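Local coordinates for protein putative TetR-family transcriptional regulator (Streptomyces coelicolor, PDB 2HXO) that probably binds DNA at cis-regulatory regions and acts as a TetR-family transcription factor in Streptomyces coelicolor, at residues A[86-91]-A[224-229]; A[97-102]-A[216-221]. All coordinates share one frame; numbering follows the deposited sequence.

Contact 1: residues A[86-91]-A[224-229]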
ATOM      1  N   SER A  86      22.527 -13.565   0.318  1.00 34.28           N
ATOM      2  CA  SER A  86      21.686 -14.619   0.849  1.00 34.25           C
ATOM      3  C   SER A  86      20.289 -14.381   0.260  1.00 32.68           C
ATOM      4  O   SER A  86      20.069 -13.408  -0.452  1.00 30.45           O
ATOM      5  CB  SER A  86      21.625 -14.489   2.363  1.00 34.99           C
ATOM      6  OG  SER A  86      20.876 -13.353   2.734  1.00 36.38           O
ATOM      7  N   PRO A  87      19.331 -15.275   0.545  1.00 32.50           N
ATOM      8  CA  PRO A  87      17.978 -15.092   0.013  1.00 31.48           C
ATOM      9  C   PRO A  87      17.377 -13.796   0.525  1.00 31.07           C
ATOM     10  O   PRO A  87      16.675 -13.096  -0.199  1.00 29.71           O
ATOM     11  CB  PRO A  87      17.246 -16.319   0.530  1.00 31.32           C
ATOM     12  CG  PRO A  87      18.337 -17.358   0.473  1.00 33.09           C
ATOM     13  CD  PRO A  87      19.487 -16.624   1.111  1.00 30.41           C
ATOM     14  N   GLN A  88      17.678 -13.479   1.779  1.00 31.97           N
ATOM     15  CA  GLN A  88      17.171 -12.265   2.402  1.00 33.78           C
ATOM     16  C   GLN A  88      17.674 -10.999   1.713  1.00 34.56           C
ATOM     17  O   GLN A  88      16.902 -10.046   1.530  1.00 34.50           O
ATOM     18  CB  GLN A  88      17.509 -12.254   3.899  1.00 33.60           C
ATOM     19  CG  GLN A  88      16.630 -13.202   4.732  1.00 31.82           C
ATOM     20  CD  GLN A  88      17.144 -14.649   4.792  1.00 35.04           C
ATOM     21  OE1 GLN A  88      17.878 -15.113   3.909  1.00 33.66           O
ATOM     22  NE2 GLN A  88      16.742 -15.373   5.839  1.00 32.33           N
ATOM     23  N   ASP A  89      18.954 -10.994   1.328  1.00 34.34           N
ATOM     24  CA  ASP A  89      19.552  -9.861   0.629  1.00 33.30           C
ATOM     25  C   ASP A  89      18.896  -9.715  -0.727  1.00 33.25           C
ATOM     26  O   ASP A  89      18.599  -8.603  -1.162  1.00 33.44           O
ATOM     27  CB  ASP A  89      21.054 -10.065   0.390  1.00 33.14           C
ATOM     28  CG  ASP A  89      21.842 -10.110   1.655  1.00 32.62           C
ATOM     29  OD1 ASP A  89      21.640  -9.216   2.487  1.00 35.35           O
ATOM     30  OD2 ASP A  89      22.670 -11.029   1.825  1.00 33.86           O
ATOM     31  N   ALA A  90      18.698 -10.845  -1.403  1.00 32.03           N
ATOM     32  CA  ALA A  90      18.092 -10.837  -2.718  1.00 32.63           C
ATOM     33  C   ALA A  90      16.686 -10.222  -2.625  1.00 34.38           C
ATOM     34  O   ALA A  90      16.298  -9.406  -3.459  1.00 35.83           O
ATOM     35  CB  ALA A  90      18.044 -12.247  -3.277  1.00 32.51           C
ATOM     36  N   VAL A  91      15.931 -10.588  -1.595  1.00 33.40           N
ATOM     37  CA  VAL A  91      14.600 -10.022  -1.442  1.00 33.32           C
ATOM     38  C   VAL A  91      14.712  -8.507  -1.239  1.00 33.81           C
ATOM     39  O   VAL A  91      13.910  -7.737  -1.776  1.00 33.95           O
ATOM     40  CB  VAL A  91      13.837 -10.672  -0.260  1.00 30.91           C
ATOM     41  CG1 VAL A  91      12.623  -9.850   0.080  1.00 27.48           C
ATOM     42  CG2 VAL A  91      13.433 -12.094  -0.632  1.00 28.25           C
ATOM     43  N   LEU A 224      11.945  -7.191   8.910  1.00 29.68           N
ATOM     44  CA  LEU A 224      11.027  -7.663   9.948  1.00 31.20           C
ATOM     45  C   LEU A 224      10.128  -8.771   9.362  1.00 29.26           C
ATOM     46  O   LEU A 224       9.913  -9.807   9.983  1.00 28.00           O
ATOM     47  CB  LEU A 224      10.157  -6.493  10.414  1.00 33.02           C
ATOM     48  CG  LEU A 224      10.048  -6.152  11.893  1.00 33.86           C
ATOM     49  CD1 LEU A 224      11.308  -6.537  12.648  1.00 31.00           C
ATOM     50  CD2 LEU A 224       9.754  -4.661  12.003  1.00 33.77           C
ATOM     51  N   VAL A 225       9.616  -8.558   8.154  1.00 28.18           N
ATOM     52  CA  VAL A 225       8.782  -9.570   7.519  1.00 27.75           C
ATOM     53  C   VAL A 225       9.625 -10.814   7.229  1.00 28.16           C
ATOM     54  O   VAL A 225       9.187 -11.938   7.478  1.00 28.03           O
ATOM     55  CB  VAL A 225       8.155  -9.059   6.189  1.00 29.21           C
ATOM     56  CG1 VAL A 225       7.264 -10.148   5.585  1.00 28.40           C
ATOM     57  CG2 VAL A 225       7.326  -7.802   6.449  1.00 28.89           C
ATOM     58  N   LEU A 226      10.831 -10.612   6.692  1.00 28.51           N
ATOM     59  CA  LEU A 226      11.735 -11.728   6.376  1.00 28.31           C
ATOM     60  C   LEU A 226      12.062 -12.548   7.620  1.00 26.48           C
ATOM     61  O   LEU A 226      12.173 -13.751   7.548  1.00 26.59           O
ATOM     62  CB  LEU A 226      13.027 -11.212   5.720  1.00 25.52           C
ATOM     63  CG  LEU A 226      12.853 -10.672   4.298  1.00 25.55           C
ATOM     64  CD1 LEU A 226      14.090  -9.867   3.886  1.00 22.82           C
ATOM     65  CD2 LEU A 226      12.588 -11.834   3.341  1.00 22.25           C
ATOM     66  N   THR A 227      12.192 -11.897   8.768  1.00 28.60           N
ATOM     67  CA  THR A 227      12.471 -12.616  10.015  1.00 28.12           C
ATOM     68  C   THR A 227      11.281 -13.504  10.380  1.00 29.15           C
ATOM     69  O   THR A 227      11.453 -14.634  10.860  1.00 28.76           O
ATOM     70  CB  THR A 227      12.746 -11.636  11.156  1.00 28.38           C
ATOM     71  OG1 THR A 227      13.933 -10.888  10.850  1.00 32.14           O
ATOM     72  CG2 THR A 227      12.943 -12.374  12.479  1.00 28.29           C
ATOM     73  N   GLY A 228      10.072 -12.989  10.152  1.00 30.02           N
ATOM     74  CA  GLY A 228       8.884 -13.776  10.432  1.00 28.83           C
ATOM     75  C   GLY A 228       8.825 -14.949   9.470  1.00 29.40           C
ATOM     76  O   GLY A 228       8.496 -16.065   9.852  1.00 29.58           O
ATOM     77  N   ILE A 229       9.182 -14.700   8.214  1.00 29.12           N
ATOM     78  CA  ILE A 229       9.152 -15.739   7.208  1.00 29.26           C
ATOM     79  C   ILE A 229      10.179 -16.817   7.511  1.00 31.62           C
ATOM     80  O   ILE A 229       9.896 -18.009   7.356  1.00 31.85           O
ATOM     81  CB  ILE A 229       9.382 -15.144   5.794  1.00 28.24           C
ATOM     82  CG1 ILE A 229       8.151 -14.325   5.384  1.00 27.75           C
ATOM     83  CG2 ILE A 229       9.634 -16.251   4.794  1.00 27.39           C
ATOM     84  CD1 ILE A 229       8.285 -13.537   4.099  1.00 26.97           C
TER
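Leu226 reaches from helix 214-230 onto the N-terminal part of helix 87-104, where its two methyls lie against Val91 and Gln88. CD2 packs on the Val91 side chain, 3.8 Å from Val91 CG1, and touches CB and CG2 of that valine as well. Leu226 CD1 takes the neighbouring spot. Leu226 CD1 lies 3.7 Å from the backbone oxygen Gln88 O and 4.2 Å from Gln88 CB. Val91 turns CG1 anti to its own backbone N (chi1 166°), which puts this methyl beside both branches of the leucine. The two side chains run past each other in opposite directions. The contact is purely van der Waals and small, with 158 Å² buried over both sides. The start of helix 87-104 carries a capping box: Ser86 N donates to Asp89 OD2 at 3.0 Å, and Asp89 N returns a weak bond to Ser86 OG at 3.4 Å. An alanine in place of Leu226 would remove both methyls and would probably leave Val91 and the Gln88 backbone without their apolar neighbour on helix 214-230. Leu153 of helix 146-166 also touches Leu226. Farther round helix 214-230, Val225 packs on Val225 of the second subunit. The arrangement is buried helix-helix packing of the all-helical C-terminal domain of TetR regulators, next to the dimer interface.

Contact 2: residues A[97-102]-A[216-221]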
ATOM      1  N   GLY A  97      14.679  -2.174  -5.520  1.00 38.15           N
ATOM      2  CA  GLY A  97      14.500  -1.908  -6.936  1.00 37.53           C
ATOM      3  C   GLY A  97      13.106  -1.330  -7.114  1.00 40.12           C
ATOM      4  O   GLY A  97      12.931  -0.331  -7.806  1.00 41.78           O
ATOM      5  N   LEU A  98      12.106  -1.939  -6.476  1.00 39.89           N
ATOM      6  CA  LEU A  98      10.741  -1.438  -6.595  1.00 40.52           C
ATOM      7  C   LEU A  98      10.596  -0.071  -5.926  1.00 40.88           C
ATOM      8  O   LEU A  98       9.979   0.835  -6.476  1.00 40.88           O
ATOM      9  CB  LEU A  98       9.747  -2.439  -5.988  1.00 40.02           C
ATOM     10  CG  LEU A  98       9.542  -3.721  -6.808  1.00 40.68           C
ATOM     11  CD1 LEU A  98       8.602  -4.657  -6.078  1.00 39.52           C
ATOM     12  CD2 LEU A  98       8.984  -3.361  -8.193  1.00 40.67           C
ATOM     13  N   TRP A  99      11.164   0.075  -4.733  1.00 41.76           N
ATOM     14  CA  TRP A  99      11.095   1.337  -4.005  1.00 41.11           C
ATOM     15  C   TRP A  99      11.708   2.485  -4.812  1.00 41.69           C
ATOM     16  O   TRP A  99      11.096   3.546  -4.961  1.00 40.74           O
ATOM     17  CB  TRP A  99      11.818   1.206  -2.661  1.00 41.62           C
ATOM     18  CG  TRP A  99      12.049   2.527  -1.966  1.00 44.31           C
ATOM     19  CD1 TRP A  99      13.069   3.420  -2.203  1.00 45.63           C
ATOM     20  CD2 TRP A  99      11.278   3.082  -0.891  1.00 44.19           C
ATOM     21  NE1 TRP A  99      12.979   4.484  -1.333  1.00 45.56           N
ATOM     22  CE2 TRP A  99      11.891   4.301  -0.519  1.00 44.94           C
ATOM     23  CE3 TRP A  99      10.134   2.664  -0.204  1.00 44.39           C
ATOM     24  CZ2 TRP A  99      11.397   5.103   0.513  1.00 45.65           C
ATOM     25  CZ3 TRP A  99       9.640   3.463   0.823  1.00 44.45           C
ATOM     26  CH2 TRP A  99      10.273   4.667   1.172  1.00 47.11           C
ATOM     27  N   ASP A 100      12.917   2.276  -5.327  1.00 41.40           N
ATOM     28  CA  ASP A 100      13.586   3.302  -6.112  1.00 43.05           C
ATOM     29  C   ASP A 100      12.850   3.593  -7.419  1.00 45.19           C
ATOM     30  O   ASP A 100      12.794   4.745  -7.870  1.00 46.10           O
ATOM     31  CB  ASP A 100      15.035   2.897  -6.410  1.00 43.33           C
ATOM     32  CG  ASP A 100      15.907   2.886  -5.160  1.00 45.82           C
ATOM     33  OD1 ASP A 100      15.550   3.576  -4.174  1.00 47.27           O
ATOM     34  OD2 ASP A 100      16.952   2.198  -5.161  1.00 46.72           O
ATOM     35  N   ALA A 101      12.288   2.558  -8.034  1.00 45.03           N
ATOM     36  CA  ALA A 101      11.562   2.750  -9.278  1.00 45.27           C
ATOM     37  C   ALA A 101      10.305   3.601  -9.063  1.00 45.75           C
ATOM     38  O   ALA A 101      10.035   4.512  -9.844  1.00 45.82           O
ATOM     39  CB  ALA A 101      11.185   1.389  -9.893  1.00 45.18           C
ATOM     40  N   THR A 102       9.533   3.321  -8.016  1.00 45.90           N
ATOM     41  CA  THR A 102       8.315   4.094  -7.781  1.00 47.38           C
ATOM     42  C   THR A 102       8.664   5.518  -7.347  1.00 49.56           C
ATOM     43  O   THR A 102       7.829   6.421  -7.356  1.00 48.85           O
ATOM     44  CB  THR A 102       7.430   3.441  -6.707  1.00 46.05           C
ATOM     45  OG1 THR A 102       8.027   3.630  -5.424  1.00 48.57           O
ATOM     46  CG2 THR A 102       7.274   1.953  -6.977  1.00 45.64           C
ATOM     47  N   GLU A 216      15.405   3.698   4.915  1.00 44.36           N
ATOM     48  CA  GLU A 216      15.866   2.782   5.949  1.00 43.32           C
ATOM     49  C   GLU A 216      14.676   2.125   6.635  1.00 41.36           C
ATOM     50  O   GLU A 216      14.731   0.955   7.021  1.00 41.72           O
ATOM     51  CB  GLU A 216      16.726   3.523   6.971  1.00 45.12           C
ATOM     52  CG  GLU A 216      18.093   3.920   6.415  1.00 52.11           C
ATOM     53  CD  GLU A 216      18.803   2.758   5.725  1.00 55.49           C
ATOM     54  OE1 GLU A 216      19.197   1.793   6.423  1.00 57.65           O
ATOM     55  OE2 GLU A 216      18.959   2.806   4.478  1.00 57.82           O
ATOM     56  N   GLN A 217      13.602   2.883   6.801  1.00 39.98           N
ATOM     57  CA  GLN A 217      12.404   2.348   7.418  1.00 39.77           C
ATOM     58  C   GLN A 217      11.944   1.184   6.539  1.00 39.07           C
ATOM     59  O   GLN A 217      11.669   0.083   7.023  1.00 40.42           O
ATOM     60  CB  GLN A 217      11.312   3.422   7.467  1.00 40.47           C
ATOM     61  CG  GLN A 217       9.973   2.899   7.969  1.00 43.12           C
ATOM     62  CD  GLN A 217      10.096   2.313   9.356  1.00 44.68           C
ATOM     63  OE1 GLN A 217      10.564   2.989  10.270  1.00 44.44           O
ATOM     64  NE2 GLN A 217       9.686   1.045   9.522  1.00 45.46           N
ATOM     65  N   PHE A 218      11.874   1.452   5.240  1.00 37.58           N
ATOM     66  CA  PHE A 218      11.470   0.478   4.249  1.00 37.71           C
ATOM     67  C   PHE A 218      12.233  -0.832   4.401  1.00 37.83           C
ATOM     68  O   PHE A 218      11.625  -1.898   4.528  1.00 40.00           O
ATOM     69  CB  PHE A 218      11.698   1.050   2.852  1.00 38.50           C
ATOM     70  CG  PHE A 218      11.231   0.142   1.742  1.00 43.09           C
ATOM     71  CD1 PHE A 218       9.886  -0.213   1.639  1.00 41.77           C
ATOM     72  CD2 PHE A 218      12.135  -0.371   0.814  1.00 42.08           C
ATOM     73  CE1 PHE A 218       9.444  -1.067   0.630  1.00 42.78           C
ATOM     74  CE2 PHE A 218      11.703  -1.227  -0.198  1.00 43.86           C
ATOM     75  CZ  PHE A 218      10.344  -1.575  -0.289  1.00 43.40           C
ATOM     76  N   LEU A 219      13.563  -0.751   4.403  1.00 37.77           N
ATOM     77  CA  LEU A 219      14.419  -1.929   4.545  1.00 38.50           C
ATOM     78  C   LEU A 219      14.276  -2.637   5.886  1.00 38.25           C
ATOM     79  O   LEU A 219      14.429  -3.856   5.960  1.00 39.12           O
ATOM     80  CB  LEU A 219      15.887  -1.557   4.340  1.00 38.77           C
ATOM     81  CG  LEU A 219      16.320  -1.233   2.910  1.00 43.15           C
ATOM     82  CD1 LEU A 219      17.816  -0.925   2.888  1.00 40.32           C
ATOM     83  CD2 LEU A 219      16.001  -2.420   1.998  1.00 41.06           C
ATOM     84  N   ALA A 220      14.006  -1.878   6.943  1.00 37.63           N
ATOM     85  CA  ALA A 220      13.835  -2.460   8.277  1.00 36.57           C
ATOM     86  C   ALA A 220      12.524  -3.239   8.310  1.00 36.08           C
ATOM     87  O   ALA A 220      12.464  -4.342   8.861  1.00 37.30           O
ATOM     88  CB  ALA A 220      13.818  -1.367   9.339  1.00 35.46           C
ATOM     89  N   GLY A 221      11.482  -2.673   7.705  1.00 35.03           N
ATOM     90  CA  GLY A 221      10.191  -3.348   7.669  1.00 35.37           C
ATOM     91  C   GLY A 221      10.252  -4.657   6.892  1.00 36.33           C
ATOM     92  O   GLY A 221       9.709  -5.675   7.334  1.00 36.42           O
TER
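Trp99 and Phe218 carry this contact, and they bury nearly equal areas of each other. Their rings form an offset stack. The six-membered ring of Trp99 and the Phe218 ring have centroids 4.6 Å apart, and their planes are inclined by 30°. The benzo part of the indole does the close touching: Trp99 CE3 sits over one face of the phenyl ring, toward its rim, 3.4 Å from Phe218 CG. In return, Phe218 CB lies over one face of the indole in a CH-pi contact, 4.0 Å from the centroid of the six-membered ring. Farther along the same face of the phenyl ring, Trp99 CB comes within 3.5 Å of Phe218 CE2. Both residues hold CG anti to the backbone N (chi1 168° for Trp99, -177° for Phe218). Each ring is thus carried out between the helices. Within segments 97-102 and 216-221, the nearest CA atoms are those of Trp99 and Phe218, 8.3 Å apart. One turn on, Thr102 OG1 donates to Trp99 O at 3.1 Å. Asp100 OD1 lies at the indole edge, in its plane, while OD2 of the same carboxylate makes a salt bridge with Arg215. Helix 146-166 adds Asn164 against Trp99 and Ala160 against Phe218. The pair is an aromatic stack between two helices in the buried core of the TetR C-terminal domain.

Overall arrangement
From the N terminus, the chain passes through the predicted helix-turn-helix region and helix 60-76 before it enters helix 87-104. Segment 86-91 opens contact 1 at the start of this helix, and segment 97-102 opens contact 2 farther along it. A long, largely helical excursion follows, and helix 214-230 brings the chain back. Its segment 216-221 closes contact 2 first, then 224-229 closes contact 1. Contact 2 is therefore nested inside the loop of contact 1, as expected for two helices running antiparallel. The centres lie about 13 Å apart. Together they tie helix 87-104 to helix 214-230, which also reaches the second subunit near both contacts.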